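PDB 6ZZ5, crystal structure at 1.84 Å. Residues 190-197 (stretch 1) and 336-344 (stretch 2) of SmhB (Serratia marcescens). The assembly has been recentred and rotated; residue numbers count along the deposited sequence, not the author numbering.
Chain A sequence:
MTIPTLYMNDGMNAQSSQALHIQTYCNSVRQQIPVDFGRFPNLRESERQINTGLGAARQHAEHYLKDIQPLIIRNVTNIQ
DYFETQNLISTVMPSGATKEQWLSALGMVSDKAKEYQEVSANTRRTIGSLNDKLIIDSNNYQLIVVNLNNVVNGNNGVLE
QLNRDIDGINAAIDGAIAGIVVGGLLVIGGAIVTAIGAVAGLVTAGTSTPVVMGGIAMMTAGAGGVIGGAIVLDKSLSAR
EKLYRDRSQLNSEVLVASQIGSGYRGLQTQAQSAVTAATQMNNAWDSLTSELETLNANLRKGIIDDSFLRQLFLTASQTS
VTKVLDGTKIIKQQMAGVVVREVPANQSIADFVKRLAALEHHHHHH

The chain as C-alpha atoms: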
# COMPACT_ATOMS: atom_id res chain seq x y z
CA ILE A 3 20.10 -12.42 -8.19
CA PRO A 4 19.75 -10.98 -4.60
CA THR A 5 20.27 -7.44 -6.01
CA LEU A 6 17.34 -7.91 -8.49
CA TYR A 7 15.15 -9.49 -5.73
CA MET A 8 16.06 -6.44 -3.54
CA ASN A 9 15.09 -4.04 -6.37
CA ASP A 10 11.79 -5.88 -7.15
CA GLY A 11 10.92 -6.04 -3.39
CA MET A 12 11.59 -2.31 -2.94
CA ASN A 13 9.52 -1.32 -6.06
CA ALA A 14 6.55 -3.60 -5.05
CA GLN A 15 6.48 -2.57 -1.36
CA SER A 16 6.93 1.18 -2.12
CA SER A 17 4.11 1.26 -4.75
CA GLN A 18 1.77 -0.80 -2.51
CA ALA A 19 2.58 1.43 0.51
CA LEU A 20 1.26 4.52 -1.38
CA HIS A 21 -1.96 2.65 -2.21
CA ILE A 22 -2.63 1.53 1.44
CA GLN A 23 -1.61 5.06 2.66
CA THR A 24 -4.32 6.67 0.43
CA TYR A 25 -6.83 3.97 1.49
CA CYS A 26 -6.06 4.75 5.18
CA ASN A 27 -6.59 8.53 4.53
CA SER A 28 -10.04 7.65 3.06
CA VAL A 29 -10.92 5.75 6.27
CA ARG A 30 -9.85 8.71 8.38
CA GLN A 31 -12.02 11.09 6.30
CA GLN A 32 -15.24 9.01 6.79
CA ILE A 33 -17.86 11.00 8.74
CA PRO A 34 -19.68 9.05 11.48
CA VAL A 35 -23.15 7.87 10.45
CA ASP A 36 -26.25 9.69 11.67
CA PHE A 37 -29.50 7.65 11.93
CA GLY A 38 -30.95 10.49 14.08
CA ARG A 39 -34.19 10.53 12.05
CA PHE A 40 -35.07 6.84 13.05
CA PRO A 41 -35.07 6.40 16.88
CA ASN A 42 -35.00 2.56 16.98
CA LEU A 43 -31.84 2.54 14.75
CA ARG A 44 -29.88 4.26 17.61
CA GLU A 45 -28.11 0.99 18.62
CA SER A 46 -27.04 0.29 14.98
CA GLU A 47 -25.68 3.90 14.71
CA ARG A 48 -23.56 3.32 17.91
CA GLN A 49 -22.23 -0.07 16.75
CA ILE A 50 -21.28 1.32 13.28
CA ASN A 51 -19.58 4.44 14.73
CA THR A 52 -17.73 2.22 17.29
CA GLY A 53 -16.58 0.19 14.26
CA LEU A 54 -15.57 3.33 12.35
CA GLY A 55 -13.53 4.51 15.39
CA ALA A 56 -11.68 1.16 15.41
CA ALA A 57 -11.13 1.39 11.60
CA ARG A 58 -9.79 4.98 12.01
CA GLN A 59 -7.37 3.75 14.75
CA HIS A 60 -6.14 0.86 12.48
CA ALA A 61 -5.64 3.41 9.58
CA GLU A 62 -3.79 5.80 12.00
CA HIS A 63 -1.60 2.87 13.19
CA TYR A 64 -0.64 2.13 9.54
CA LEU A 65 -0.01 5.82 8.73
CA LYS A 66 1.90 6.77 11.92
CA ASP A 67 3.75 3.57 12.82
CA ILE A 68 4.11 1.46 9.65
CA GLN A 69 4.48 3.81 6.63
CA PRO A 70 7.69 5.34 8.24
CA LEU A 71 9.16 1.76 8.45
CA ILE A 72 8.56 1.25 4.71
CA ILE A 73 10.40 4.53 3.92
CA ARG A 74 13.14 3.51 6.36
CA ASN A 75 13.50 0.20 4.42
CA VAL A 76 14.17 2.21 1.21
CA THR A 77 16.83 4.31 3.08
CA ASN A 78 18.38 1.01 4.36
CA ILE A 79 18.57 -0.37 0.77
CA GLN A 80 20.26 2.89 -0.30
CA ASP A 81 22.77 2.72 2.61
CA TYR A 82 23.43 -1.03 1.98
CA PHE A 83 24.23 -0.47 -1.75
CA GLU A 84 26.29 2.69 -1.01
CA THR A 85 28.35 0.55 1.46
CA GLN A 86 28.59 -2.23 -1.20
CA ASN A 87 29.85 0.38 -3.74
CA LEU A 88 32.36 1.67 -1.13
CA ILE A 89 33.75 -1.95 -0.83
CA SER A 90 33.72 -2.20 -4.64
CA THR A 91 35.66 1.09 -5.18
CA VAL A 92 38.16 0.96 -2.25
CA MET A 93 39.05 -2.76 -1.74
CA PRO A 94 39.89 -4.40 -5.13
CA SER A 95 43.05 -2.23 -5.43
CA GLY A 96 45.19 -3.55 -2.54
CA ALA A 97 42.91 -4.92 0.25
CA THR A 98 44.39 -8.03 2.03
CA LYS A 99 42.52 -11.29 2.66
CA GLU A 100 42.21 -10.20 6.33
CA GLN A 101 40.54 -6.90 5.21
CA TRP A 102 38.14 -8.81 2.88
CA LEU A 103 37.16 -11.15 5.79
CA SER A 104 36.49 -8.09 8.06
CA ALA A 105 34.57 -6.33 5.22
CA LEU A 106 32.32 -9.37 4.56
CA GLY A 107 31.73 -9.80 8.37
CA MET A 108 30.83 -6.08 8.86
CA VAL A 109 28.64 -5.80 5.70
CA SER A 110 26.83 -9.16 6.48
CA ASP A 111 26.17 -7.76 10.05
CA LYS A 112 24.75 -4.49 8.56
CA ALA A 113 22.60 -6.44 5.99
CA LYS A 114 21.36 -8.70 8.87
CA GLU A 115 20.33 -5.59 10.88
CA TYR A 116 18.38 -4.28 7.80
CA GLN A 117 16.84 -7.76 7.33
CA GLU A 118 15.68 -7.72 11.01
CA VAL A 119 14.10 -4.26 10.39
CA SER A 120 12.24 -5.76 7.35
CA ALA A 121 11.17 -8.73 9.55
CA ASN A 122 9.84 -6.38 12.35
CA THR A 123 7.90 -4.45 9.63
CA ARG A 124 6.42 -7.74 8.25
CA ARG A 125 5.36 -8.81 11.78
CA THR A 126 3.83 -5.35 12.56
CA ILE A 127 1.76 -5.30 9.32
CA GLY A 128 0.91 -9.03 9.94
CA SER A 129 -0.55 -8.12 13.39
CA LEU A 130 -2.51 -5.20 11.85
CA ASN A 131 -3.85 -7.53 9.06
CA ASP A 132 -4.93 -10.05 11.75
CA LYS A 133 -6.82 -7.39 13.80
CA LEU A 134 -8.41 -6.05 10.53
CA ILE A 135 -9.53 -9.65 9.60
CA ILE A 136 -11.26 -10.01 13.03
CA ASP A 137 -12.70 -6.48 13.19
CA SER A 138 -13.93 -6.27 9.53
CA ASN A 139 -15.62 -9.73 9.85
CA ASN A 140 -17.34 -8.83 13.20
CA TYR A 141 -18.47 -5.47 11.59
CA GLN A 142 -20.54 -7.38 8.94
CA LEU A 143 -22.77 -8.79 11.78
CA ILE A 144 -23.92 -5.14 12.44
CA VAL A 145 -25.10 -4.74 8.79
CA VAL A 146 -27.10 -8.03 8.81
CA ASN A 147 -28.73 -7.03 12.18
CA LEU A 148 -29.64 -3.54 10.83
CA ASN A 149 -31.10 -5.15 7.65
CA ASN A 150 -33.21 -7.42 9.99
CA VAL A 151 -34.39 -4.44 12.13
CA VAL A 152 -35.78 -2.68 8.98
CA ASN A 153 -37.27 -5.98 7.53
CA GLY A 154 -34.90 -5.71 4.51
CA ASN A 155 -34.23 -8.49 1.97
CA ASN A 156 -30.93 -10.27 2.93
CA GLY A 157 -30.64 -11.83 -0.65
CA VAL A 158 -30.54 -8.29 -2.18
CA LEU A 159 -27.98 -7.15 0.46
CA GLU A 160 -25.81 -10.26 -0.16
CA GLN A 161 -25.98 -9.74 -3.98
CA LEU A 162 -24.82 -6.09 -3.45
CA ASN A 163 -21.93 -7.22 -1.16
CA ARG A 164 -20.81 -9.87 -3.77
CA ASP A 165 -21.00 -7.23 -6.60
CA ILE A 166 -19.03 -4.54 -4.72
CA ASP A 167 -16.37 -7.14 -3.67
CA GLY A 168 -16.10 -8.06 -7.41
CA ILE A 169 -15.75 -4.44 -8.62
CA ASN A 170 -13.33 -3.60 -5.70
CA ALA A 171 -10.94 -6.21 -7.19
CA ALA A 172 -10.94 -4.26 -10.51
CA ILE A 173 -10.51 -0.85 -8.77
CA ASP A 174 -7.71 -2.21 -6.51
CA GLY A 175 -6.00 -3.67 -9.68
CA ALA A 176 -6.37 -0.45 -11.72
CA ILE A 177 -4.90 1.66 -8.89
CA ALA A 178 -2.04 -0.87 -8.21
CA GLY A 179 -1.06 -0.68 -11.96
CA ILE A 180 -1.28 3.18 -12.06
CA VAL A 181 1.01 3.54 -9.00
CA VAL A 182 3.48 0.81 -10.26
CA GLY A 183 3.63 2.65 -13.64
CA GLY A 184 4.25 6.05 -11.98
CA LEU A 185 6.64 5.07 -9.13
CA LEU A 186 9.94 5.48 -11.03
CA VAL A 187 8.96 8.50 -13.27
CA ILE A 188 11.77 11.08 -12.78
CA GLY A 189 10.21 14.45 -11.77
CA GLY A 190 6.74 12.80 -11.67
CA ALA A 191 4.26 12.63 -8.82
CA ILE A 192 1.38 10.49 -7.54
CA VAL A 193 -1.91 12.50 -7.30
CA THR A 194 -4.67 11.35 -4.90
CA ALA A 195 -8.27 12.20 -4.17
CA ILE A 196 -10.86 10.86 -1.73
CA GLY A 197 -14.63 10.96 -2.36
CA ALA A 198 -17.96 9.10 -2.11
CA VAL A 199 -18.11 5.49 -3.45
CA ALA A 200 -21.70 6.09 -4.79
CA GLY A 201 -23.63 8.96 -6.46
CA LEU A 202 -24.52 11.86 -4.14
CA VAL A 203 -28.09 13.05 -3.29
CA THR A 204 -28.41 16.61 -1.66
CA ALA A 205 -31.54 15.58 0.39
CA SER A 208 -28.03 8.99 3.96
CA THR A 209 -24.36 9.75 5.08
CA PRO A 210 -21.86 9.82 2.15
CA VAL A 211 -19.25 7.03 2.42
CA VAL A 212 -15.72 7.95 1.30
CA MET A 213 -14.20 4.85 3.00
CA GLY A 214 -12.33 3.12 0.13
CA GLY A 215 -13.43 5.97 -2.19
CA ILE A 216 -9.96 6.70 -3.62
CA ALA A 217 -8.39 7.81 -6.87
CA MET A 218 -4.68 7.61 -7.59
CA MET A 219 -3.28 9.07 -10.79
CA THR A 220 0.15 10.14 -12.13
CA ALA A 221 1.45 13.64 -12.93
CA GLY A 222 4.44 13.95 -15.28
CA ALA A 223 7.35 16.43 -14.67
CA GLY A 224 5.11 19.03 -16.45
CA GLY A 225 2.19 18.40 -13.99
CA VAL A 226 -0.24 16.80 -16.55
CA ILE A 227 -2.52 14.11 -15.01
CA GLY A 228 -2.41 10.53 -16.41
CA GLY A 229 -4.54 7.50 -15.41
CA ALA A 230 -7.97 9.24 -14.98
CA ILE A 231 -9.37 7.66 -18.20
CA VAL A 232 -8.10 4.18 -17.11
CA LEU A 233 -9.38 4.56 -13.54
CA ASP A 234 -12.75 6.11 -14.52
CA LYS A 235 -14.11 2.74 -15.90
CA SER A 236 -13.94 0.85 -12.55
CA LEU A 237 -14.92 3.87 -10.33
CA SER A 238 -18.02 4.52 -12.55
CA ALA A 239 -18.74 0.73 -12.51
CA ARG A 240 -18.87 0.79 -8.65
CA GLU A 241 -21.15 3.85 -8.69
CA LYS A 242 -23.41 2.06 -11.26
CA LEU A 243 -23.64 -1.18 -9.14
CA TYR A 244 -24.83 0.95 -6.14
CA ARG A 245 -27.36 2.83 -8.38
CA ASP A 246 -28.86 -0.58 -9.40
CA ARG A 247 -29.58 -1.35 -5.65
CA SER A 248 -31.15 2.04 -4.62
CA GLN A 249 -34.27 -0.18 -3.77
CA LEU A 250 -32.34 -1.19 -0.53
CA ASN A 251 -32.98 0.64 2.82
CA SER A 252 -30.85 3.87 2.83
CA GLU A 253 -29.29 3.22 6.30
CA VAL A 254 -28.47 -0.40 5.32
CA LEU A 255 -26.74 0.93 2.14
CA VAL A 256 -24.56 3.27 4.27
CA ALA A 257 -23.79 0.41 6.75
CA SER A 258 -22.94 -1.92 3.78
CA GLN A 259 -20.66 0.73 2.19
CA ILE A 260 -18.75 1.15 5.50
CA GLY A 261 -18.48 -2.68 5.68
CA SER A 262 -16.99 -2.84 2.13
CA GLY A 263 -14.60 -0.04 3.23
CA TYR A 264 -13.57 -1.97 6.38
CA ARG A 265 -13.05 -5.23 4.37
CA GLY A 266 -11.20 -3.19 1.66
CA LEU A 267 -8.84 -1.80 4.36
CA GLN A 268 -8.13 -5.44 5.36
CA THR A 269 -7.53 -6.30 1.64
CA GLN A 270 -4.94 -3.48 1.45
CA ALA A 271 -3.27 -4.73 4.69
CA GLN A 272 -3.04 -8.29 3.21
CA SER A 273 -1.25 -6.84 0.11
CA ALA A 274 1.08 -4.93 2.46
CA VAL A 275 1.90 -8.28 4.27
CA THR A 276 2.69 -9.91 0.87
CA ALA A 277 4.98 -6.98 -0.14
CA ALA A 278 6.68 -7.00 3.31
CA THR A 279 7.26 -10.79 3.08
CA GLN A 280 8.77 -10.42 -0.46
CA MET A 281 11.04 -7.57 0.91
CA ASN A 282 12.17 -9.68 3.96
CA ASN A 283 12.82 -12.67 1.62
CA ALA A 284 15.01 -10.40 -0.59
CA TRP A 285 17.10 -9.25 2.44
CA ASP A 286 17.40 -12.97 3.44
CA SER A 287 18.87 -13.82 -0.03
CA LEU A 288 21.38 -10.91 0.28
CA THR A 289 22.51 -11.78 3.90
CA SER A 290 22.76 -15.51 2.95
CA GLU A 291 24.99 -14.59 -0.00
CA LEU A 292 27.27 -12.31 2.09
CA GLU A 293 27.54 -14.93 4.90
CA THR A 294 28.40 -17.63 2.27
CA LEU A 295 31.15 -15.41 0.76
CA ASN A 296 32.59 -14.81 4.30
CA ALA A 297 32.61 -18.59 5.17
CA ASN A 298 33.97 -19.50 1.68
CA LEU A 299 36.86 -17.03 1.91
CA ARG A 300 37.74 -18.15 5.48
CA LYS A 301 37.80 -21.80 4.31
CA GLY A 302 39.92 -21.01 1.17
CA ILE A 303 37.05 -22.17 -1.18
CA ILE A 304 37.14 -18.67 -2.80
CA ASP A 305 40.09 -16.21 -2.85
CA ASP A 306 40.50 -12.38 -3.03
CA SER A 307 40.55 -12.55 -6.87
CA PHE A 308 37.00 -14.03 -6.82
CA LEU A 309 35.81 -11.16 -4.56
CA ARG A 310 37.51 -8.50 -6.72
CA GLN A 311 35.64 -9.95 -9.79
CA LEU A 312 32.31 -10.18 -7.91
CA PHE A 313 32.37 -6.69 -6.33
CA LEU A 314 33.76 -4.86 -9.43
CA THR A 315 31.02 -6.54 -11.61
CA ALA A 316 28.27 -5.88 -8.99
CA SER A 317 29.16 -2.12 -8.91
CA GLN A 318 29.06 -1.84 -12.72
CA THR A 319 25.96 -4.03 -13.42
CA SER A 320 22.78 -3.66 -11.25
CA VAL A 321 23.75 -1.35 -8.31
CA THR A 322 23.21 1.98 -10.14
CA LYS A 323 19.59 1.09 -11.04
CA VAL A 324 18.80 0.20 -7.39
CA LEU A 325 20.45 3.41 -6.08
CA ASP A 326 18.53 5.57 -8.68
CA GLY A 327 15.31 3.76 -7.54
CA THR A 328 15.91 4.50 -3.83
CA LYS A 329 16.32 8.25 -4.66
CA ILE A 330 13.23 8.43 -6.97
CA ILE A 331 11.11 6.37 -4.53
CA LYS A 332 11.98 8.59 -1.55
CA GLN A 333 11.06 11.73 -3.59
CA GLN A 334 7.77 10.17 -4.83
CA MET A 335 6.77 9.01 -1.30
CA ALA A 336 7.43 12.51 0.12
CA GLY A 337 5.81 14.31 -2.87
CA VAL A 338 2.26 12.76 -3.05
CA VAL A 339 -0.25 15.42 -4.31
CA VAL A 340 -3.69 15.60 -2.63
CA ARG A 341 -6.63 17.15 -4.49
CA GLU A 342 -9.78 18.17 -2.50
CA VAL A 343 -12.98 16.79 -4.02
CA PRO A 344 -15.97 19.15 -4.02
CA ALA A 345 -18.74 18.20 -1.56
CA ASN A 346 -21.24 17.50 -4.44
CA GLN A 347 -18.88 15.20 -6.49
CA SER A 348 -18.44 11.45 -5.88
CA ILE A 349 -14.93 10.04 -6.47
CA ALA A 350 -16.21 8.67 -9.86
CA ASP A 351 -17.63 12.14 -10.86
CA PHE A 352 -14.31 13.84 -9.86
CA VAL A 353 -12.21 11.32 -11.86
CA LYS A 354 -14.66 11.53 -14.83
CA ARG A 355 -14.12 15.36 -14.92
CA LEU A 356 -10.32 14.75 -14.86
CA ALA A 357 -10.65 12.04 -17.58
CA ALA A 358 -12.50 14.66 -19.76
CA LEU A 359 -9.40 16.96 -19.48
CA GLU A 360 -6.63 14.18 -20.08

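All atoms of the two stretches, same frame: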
# COMPACT_ATOMS: atom_id res chain seq x y z
N GLY A 190 8.17 13.06 -11.70
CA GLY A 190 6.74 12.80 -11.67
C GLY A 190 6.23 12.82 -10.24
O GLY A 190 6.99 12.97 -9.28
N ALA A 191 4.93 12.68 -10.12
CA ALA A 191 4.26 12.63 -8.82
C ALA A 191 3.07 11.68 -8.90
O ALA A 191 2.61 11.35 -10.02
CB ALA A 191 3.82 14.03 -8.40
N ILE A 192 2.64 11.23 -7.73
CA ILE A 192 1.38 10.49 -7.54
C ILE A 192 0.35 11.50 -7.04
O ILE A 192 0.65 12.24 -6.13
CB ILE A 192 1.63 9.31 -6.60
CG1 ILE A 192 2.70 8.38 -7.21
CG2 ILE A 192 0.34 8.58 -6.28
CD1 ILE A 192 2.24 7.73 -8.45
N VAL A 193 -0.81 11.56 -7.67
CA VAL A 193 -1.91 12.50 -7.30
C VAL A 193 -3.05 11.67 -6.72
O VAL A 193 -3.43 10.63 -7.40
CB VAL A 193 -2.40 13.26 -8.54
CG1 VAL A 193 -3.52 14.21 -8.15
CG2 VAL A 193 -1.26 14.01 -9.20
N THR A 194 -3.66 12.13 -5.64
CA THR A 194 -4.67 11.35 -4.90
C THR A 194 -5.86 12.23 -4.60
O THR A 194 -5.75 13.48 -4.57
CB THR A 194 -4.13 10.69 -3.62
OG1 THR A 194 -3.79 11.67 -2.64
CG2 THR A 194 -2.89 9.88 -3.88
N ALA A 195 -7.01 11.56 -4.47
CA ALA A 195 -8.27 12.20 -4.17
C ALA A 195 -9.16 11.18 -3.48
O ALA A 195 -9.00 9.96 -3.75
CB ALA A 195 -8.91 12.74 -5.42
N ILE A 196 -9.91 11.68 -2.52
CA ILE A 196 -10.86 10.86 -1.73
C ILE A 196 -12.27 11.39 -1.95
O ILE A 196 -12.48 12.60 -1.89
CB ILE A 196 -10.40 10.93 -0.26
CG1 ILE A 196 -9.10 10.12 -0.10
CG2 ILE A 196 -11.50 10.40 0.66
CD1 ILE A 196 -8.28 10.53 1.09
N GLY A 197 -13.24 10.50 -2.18
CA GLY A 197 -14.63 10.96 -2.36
C GLY A 197 -15.61 9.81 -2.20
O GLY A 197 -15.18 8.66 -2.04
N ALA A 336 7.54 11.22 -0.58
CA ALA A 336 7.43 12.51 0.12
C ALA A 336 6.57 13.49 -0.69
O ALA A 336 6.12 14.45 -0.13
CB ALA A 336 8.81 13.07 0.41
N GLY A 337 6.32 13.25 -1.96
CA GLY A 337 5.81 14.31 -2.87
C GLY A 337 4.38 14.02 -3.33
O GLY A 337 3.92 14.66 -4.28
N VAL A 338 3.69 13.07 -2.69
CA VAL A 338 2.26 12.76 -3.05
C VAL A 338 1.43 14.03 -3.05
O VAL A 338 1.52 14.81 -2.12
CB VAL A 338 1.65 11.67 -2.17
CG1 VAL A 338 0.19 11.45 -2.54
CG2 VAL A 338 2.45 10.38 -2.28
N VAL A 339 0.65 14.24 -4.11
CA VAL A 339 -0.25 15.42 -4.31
C VAL A 339 -1.66 15.04 -3.92
O VAL A 339 -2.10 13.94 -4.30
CB VAL A 339 -0.16 15.87 -5.77
CG1 VAL A 339 -1.18 16.95 -6.14
CG2 VAL A 339 1.27 16.33 -6.06
N VAL A 340 -2.28 15.82 -3.06
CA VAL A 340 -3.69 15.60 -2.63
C VAL A 340 -4.56 16.66 -3.29
O VAL A 340 -4.22 17.84 -3.17
CB VAL A 340 -3.84 15.57 -1.10
CG1 VAL A 340 -5.27 15.37 -0.67
CG2 VAL A 340 -2.99 14.49 -0.52
N ARG A 341 -5.55 16.25 -4.04
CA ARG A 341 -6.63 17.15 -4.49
C ARG A 341 -7.88 16.99 -3.61
O ARG A 341 -8.30 15.88 -3.36
CB ARG A 341 -6.95 16.94 -5.96
CG ARG A 341 -5.73 17.12 -6.84
CD ARG A 341 -6.12 17.77 -8.10
NE ARG A 341 -4.97 18.02 -8.93
CZ ARG A 341 -5.06 18.24 -10.23
NH1 ARG A 341 -6.23 18.15 -10.85
NH2 ARG A 341 -3.97 18.50 -10.92
N GLU A 342 -8.49 18.09 -3.23
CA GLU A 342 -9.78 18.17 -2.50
C GLU A 342 -10.92 17.97 -3.51
O GLU A 342 -10.92 18.56 -4.62
CB GLU A 342 -9.93 19.53 -1.79
CG GLU A 342 -8.83 19.76 -0.73
CD GLU A 342 -8.61 18.60 0.25
OE1 GLU A 342 -9.60 17.97 0.67
OE2 GLU A 342 -7.45 18.27 0.59
N VAL A 343 -11.82 17.08 -3.17
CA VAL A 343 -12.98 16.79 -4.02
C VAL A 343 -14.11 17.63 -3.51
O VAL A 343 -14.41 17.56 -2.33
CB VAL A 343 -13.30 15.29 -4.00
CG1 VAL A 343 -14.55 15.03 -4.76
CG2 VAL A 343 -12.13 14.48 -4.55
N PRO A 344 -14.78 18.38 -4.39
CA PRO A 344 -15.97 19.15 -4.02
C PRO A 344 -17.05 18.28 -3.40
O PRO A 344 -17.19 17.13 -3.77
CB PRO A 344 -16.44 19.80 -5.32
CG PRO A 344 -15.17 19.85 -6.16
CD PRO A 344 -14.43 18.57 -5.80
O HOH W 1 -8.93 14.16 -1.52
O HOH W 2 -11.51 15.30 -0.81

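No two residues that touch are closer than 144 in sequence, yet the segments lie side by side as parallel strands, and the backbone does most of the joining. Val 339 N donates to Ile 192 O at 2.8 Å in a nearly straight hydrogen bond. Thr 194 N donates to Val 339 O at 2.7 Å with a more bent angle of 140°, and Arg 341 N donates to Thr 194 O at 2.8 Å. Val 339 thus uses both its NH and its carbonyl toward the partner strand, the usual pattern at a parallel bridge. The carbonyls also receive CA-H contacts, the shortest from Val 193 CA to Val 339 O at 3.3 Å.

Beyond Arg 341 the direct ladder gives way to water. Water 1 accepts from Ile 196 N (2.8 Å) and donates to Arg 341 O (2.6 Å); water 2 donates to Ile 196 O (3.1 Å) and accepts from Val 343 N (3.0 Å). Polar backbone groups too far apart to pair directly are satisfied in this way.

Side chains alternate between the two faces of the sheet. Val 193 and Val 339 share one face, both with chi1 t, and pack through Val 193 CG2 and Val 339 CB at 4.1 Å. Beta-branched valine suits extended backbone, and its compact side chain fills the space beside its neighbour. Ala 191 CB meets Val 339 CG2 at 4.2 Å, adding a small apolar contact. Val 193 CG1 also lies 3.9 Å from Arg 341 CG, so the aliphatic part of the arginine covers the buried valine; its guanidinium also lies by Val 193 CG1, in an oblique approach.

On the other face are Thr 194 and Val 340. In the p rotamer of Thr 194, the methyl CG2 packs on Val 338 CG1 at 3.7 Å, while OG1 lies near both Val 340 CG2 (3.6 Å) and Val 338 CG1 (4.0 Å), and the residue is buried. Val 338 and Val 340 are also t, so all four valines from Val 338 to Val 343 share this well, the common valine rotamer, with Val 193.

Ile 192, in the m, m conformation, sends the end of its side chain away from the partner strand; its carbonyl makes the link while its hydrophobic bulk is buried. At the far end Val 343 points back toward the first strand, its CG2 3.8 Å from Ala 195 CB, whose single methyl permits this close approach, and 3.3 Å from Ile 196 O. An ideal CB on Gly 197 would lie 3.6 Å from Val 343 CG1, so the absence of a side chain leaves that methyl room. Glu 342, by contrast, points away and remains exposed, as suits a charged residue. Together the stretches bury 489 Å², counting both sides.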